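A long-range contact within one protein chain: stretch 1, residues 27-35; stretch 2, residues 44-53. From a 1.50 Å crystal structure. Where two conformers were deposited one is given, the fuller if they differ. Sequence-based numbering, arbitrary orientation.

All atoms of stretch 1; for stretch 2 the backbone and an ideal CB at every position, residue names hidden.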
# COMPACT_ATOMS: atom_id res chain seq x y z
N VAL B 27 11.96 15.72 -1.02
CA VAL B 27 13.37 15.61 -1.34
C VAL B 27 14.08 15.27 -0.03
O VAL B 27 14.00 16.01 0.96
CB VAL B 27 13.95 16.93 -1.95
CG1 VAL B 27 15.47 16.82 -2.16
CG2 VAL B 27 13.24 17.27 -3.25
N ILE B 28 14.75 14.13 -0.02
CA ILE B 28 15.45 13.64 1.16
C ILE B 28 16.92 14.04 1.02
O ILE B 28 17.70 13.42 0.29
CB ILE B 28 15.29 12.12 1.32
CG1 ILE B 28 13.80 11.73 1.37
CG2 ILE B 28 15.98 11.63 2.60
CD1 ILE B 28 13.56 10.21 1.50
N ARG B 29 17.28 15.12 1.70
CA ARG B 29 18.63 15.65 1.58
C ARG B 29 19.60 14.86 2.44
O ARG B 29 19.24 14.36 3.51
CB ARG B 29 18.64 17.10 2.05
CG ARG B 29 17.83 18.06 1.17
CD ARG B 29 17.68 19.44 1.81
NE ARG B 29 18.97 19.95 2.27
CZ ARG B 29 19.79 20.68 1.53
NH1 ARG B 29 19.44 21.01 0.29
NH2 ARG B 29 20.94 21.10 2.03
N ASP B 30 20.84 14.78 1.99
CA ASP B 30 21.83 14.07 2.79
C ASP B 30 22.13 14.73 4.13
O ASP B 30 22.69 14.08 5.02
CB ASP B 30 23.09 13.75 1.98
CG ASP B 30 24.01 14.93 1.83
OD1 ASP B 30 23.57 16.08 1.98
OD2 ASP B 30 25.21 14.70 1.53
N ASP B 31 21.74 16.00 4.31
CA ASP B 31 21.91 16.65 5.61
C ASP B 31 20.76 16.41 6.60
O ASP B 31 20.70 17.02 7.66
CB ASP B 31 22.22 18.16 5.48
CG ASP B 31 21.07 18.98 4.93
OD1 ASP B 31 19.98 18.42 4.67
OD2 ASP B 31 21.26 20.21 4.79
N GLY B 32 19.85 15.50 6.25
CA GLY B 32 18.78 15.15 7.18
C GLY B 32 17.58 16.08 7.16
O GLY B 32 16.70 15.98 8.01
N VAL B 33 17.57 17.02 6.23
CA VAL B 33 16.41 17.88 6.05
C VAL B 33 15.58 17.33 4.91
O VAL B 33 16.11 16.92 3.88
CB VAL B 33 16.85 19.31 5.72
CG1 VAL B 33 15.65 20.18 5.32
CG2 VAL B 33 17.60 19.91 6.90
N LEU B 34 14.26 17.29 5.10
CA LEU B 34 13.36 16.95 4.02
C LEU B 34 12.77 18.22 3.48
O LEU B 34 12.29 19.06 4.24
CB LEU B 34 12.20 16.08 4.52
CG LEU B 34 12.51 14.89 5.43
CD1 LEU B 34 11.23 14.20 5.83
CD2 LEU B 34 13.46 13.92 4.75
N ARG B 35 12.80 18.40 2.17
CA ARG B 35 12.08 19.50 1.57
C ARG B 35 10.81 18.92 0.97
O ARG B 35 10.85 17.99 0.16
CB ARG B 35 12.91 20.20 0.51
CG ARG B 35 14.00 21.08 1.08
CD ARG B 35 14.50 22.01 0.01
NE ARG B 35 15.80 21.59 -0.49
CZ ARG B 35 15.99 20.99 -1.66
NH1 ARG B 35 14.97 20.72 -2.47
NH2 ARG B 35 17.22 20.66 -2.01
N UNK B 44 8.10 23.30 2.16
CA UNK B 44 8.33 23.25 3.59
C UNK B 44 9.65 22.57 3.86
O UNK B 44 10.10 21.73 3.08
CB UNK B 44 7.19 22.53 4.31
N UNK B 45 10.26 22.91 4.99
CA UNK B 45 11.49 22.28 5.43
C UNK B 45 11.23 21.52 6.73
O UNK B 45 10.73 22.08 7.71
CB UNK B 45 12.60 23.32 5.61
N UNK B 46 11.56 20.23 6.72
CA UNK B 46 11.36 19.37 7.87
C UNK B 46 12.73 18.85 8.33
O UNK B 46 13.40 18.11 7.60
CB UNK B 46 10.41 18.22 7.54
N UNK B 47 13.13 19.22 9.53
CA UNK B 47 14.40 18.75 10.08
C UNK B 47 14.16 17.39 10.71
O UNK B 47 13.58 17.30 11.80
CB UNK B 47 14.97 19.74 11.10
N UNK B 48 14.57 16.33 10.02
CA UNK B 48 14.22 14.97 10.45
C UNK B 48 15.28 13.96 10.00
O UNK B 48 15.03 13.18 9.08
CB UNK B 48 12.85 14.57 9.90
N UNK B 49 16.46 13.97 10.65
CA UNK B 49 17.54 13.07 10.23
C UNK B 49 17.18 11.59 10.32
O UNK B 49 17.79 10.78 9.63
CB UNK B 49 18.78 13.33 11.08
N UNK B 50 16.20 11.24 11.16
CA UNK B 50 15.76 9.85 11.32
C UNK B 50 15.02 9.32 10.10
O UNK B 50 14.93 8.12 9.92
CB UNK B 50 14.86 9.73 12.55
N UNK B 51 14.48 10.22 9.29
CA UNK B 51 13.62 9.81 8.20
C UNK B 51 14.39 9.24 7.02
O UNK B 51 13.84 8.49 6.23
CB UNK B 51 12.77 11.00 7.74
N UNK B 52 15.67 9.60 6.89
CA UNK B 52 16.39 9.37 5.64
C UNK B 52 16.67 7.91 5.36
O UNK B 52 17.00 7.55 4.23
CB UNK B 52 17.71 10.14 5.66
N UNK B 53 16.58 7.08 6.39
CA UNK B 53 16.77 5.65 6.21
C UNK B 53 15.58 4.84 6.71
O UNK B 53 15.70 3.63 6.95
CB UNK B 53 18.04 5.20 6.93

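Stretch 1 is a hairpin: strand 27-29, a type I turn from Arg29 to Gly32, and strand 33-35, against which positions 44-47 run antiparallel.

At position 44 the ideal CB finds nothing of stretch 1 within 5.5 Å, so the contact hardly restricts the side chain. The residue is Tyr44, whose ring leads away.

Position 45 pairs with Arg35, its CB 4.4 Å from Val33 CG1 on the same face of the sheet. A long chain with an aliphatic stem would suit, whether apolar or polar at its tip. Glu45 is such a residue: extended, it lays CG 3.5 Å from Val33 CG1 and carries its carboxylate beyond.

Position 46 is the hydrogen-bonded partner of Leu34. Its N donates to Leu34 O and its O accepts from Leu34 N, both at 2.8 Å, and its CB shares a face with the leucine. Beta-branched or other apolar residues fit an extended backbone here. Val46 packs its CB 4.1 Å from Leu34 CB.

At position 47, opposite Val33, the CB lies 5.0 Å from Val33 CG2, and stretch 1 offers no charged partner, so many residues are possible. The residue is Asp47, whose carboxylate oxygens are hydrogen-bonded elsewhere in the structure.

Position 48 leaves the strand with phi/psi of -152/73. Its N donates to Gly32 O at 2.9 Å, which rules out proline, while its CB is 4.4 Å from Leu34 CD1. A small apolar group suits; Ala48 supplies one methyl.

Position 49 has a phi of -61°, open to many residues and well suited to proline, and its CB points sideways. Pro49 has no N-H, so its N, 3.3 Å from Gly32 O, makes no hydrogen bond there. Its CA lies 3.9 Å from Gly32 CA; a CB on Gly32 would come within 3.2 Å of Pro49 CA, so the close approach depends on that glycine.

Position 50 points away from stretch 1, leaving the side chain free as far as this contact goes; it is Trp50.

Position 51 points toward stretch 1, its CB already 4.0 Å from Leu34 CD1. With contact made at CB, a small apolar residue is enough, and Ala51 touches the leucine with its methyl.

Position 52 has its CB 3.8 Å from Ile28 CG2 and 5.3 Å from Gly32 CA, an apolar setting for valine, isoleucine or leucine. Val52 reaches with CG1 to 3.7 Å from Ile28 CG2 and 4.0 Å from Gly32 CA.

Position 53 points away, where a polar residue is acceptable: Asn53.

Stretch 2, residues 44-53: YEVDAPWAVN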
# COMPACT_ATOMS: atom_id res chain seq x y z
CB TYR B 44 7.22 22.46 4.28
CG TYR B 44 5.85 23.06 4.10
CD1 TYR B 44 5.39 24.04 4.97
CD2 TYR B 44 5.03 22.68 3.04
CE1 TYR B 44 4.14 24.60 4.80
CE2 TYR B 44 3.78 23.24 2.86
CZ TYR B 44 3.34 24.20 3.74
OH TYR B 44 2.08 24.77 3.59
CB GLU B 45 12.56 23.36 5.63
CG GLU B 45 13.80 22.93 6.37
CD GLU B 45 14.85 24.02 6.44
OE1 GLU B 45 14.92 24.86 5.52
OE2 GLU B 45 15.60 24.04 7.44
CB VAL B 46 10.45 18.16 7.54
CG1 VAL B 46 10.21 17.33 8.80
CG2 VAL B 46 9.14 18.62 6.93
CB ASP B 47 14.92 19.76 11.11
CG ASP B 47 16.34 19.45 11.59
OD1 ASP B 47 16.78 18.27 11.52
OD2 ASP B 47 17.02 20.39 12.04
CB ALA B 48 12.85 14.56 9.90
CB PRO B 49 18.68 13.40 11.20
CG PRO B 49 18.38 14.79 11.69
CD PRO B 49 16.89 14.93 11.69
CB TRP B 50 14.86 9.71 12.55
CG TRP B 50 13.72 10.70 12.57
CD1 TRP B 50 12.48 10.53 12.03
CD2 TRP B 50 13.73 12.00 13.16
NE1 TRP B 50 11.71 11.65 12.26
CE2 TRP B 50 12.46 12.57 12.95
CE3 TRP B 50 14.70 12.75 13.84
CZ2 TRP B 50 12.12 13.85 13.40
CZ3 TRP B 50 14.36 14.03 14.30
CH2 TRP B 50 13.08 14.56 14.07
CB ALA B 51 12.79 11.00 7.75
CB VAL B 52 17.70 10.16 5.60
CG1 VAL B 52 17.44 11.62 6.00
CG2 VAL B 52 18.75 9.51 6.50
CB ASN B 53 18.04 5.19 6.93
CG ASN B 53 18.10 5.68 8.37
OD1 ASN B 53 17.07 5.90 9.01
ND2 ASN B 53 19.31 5.86 8.88
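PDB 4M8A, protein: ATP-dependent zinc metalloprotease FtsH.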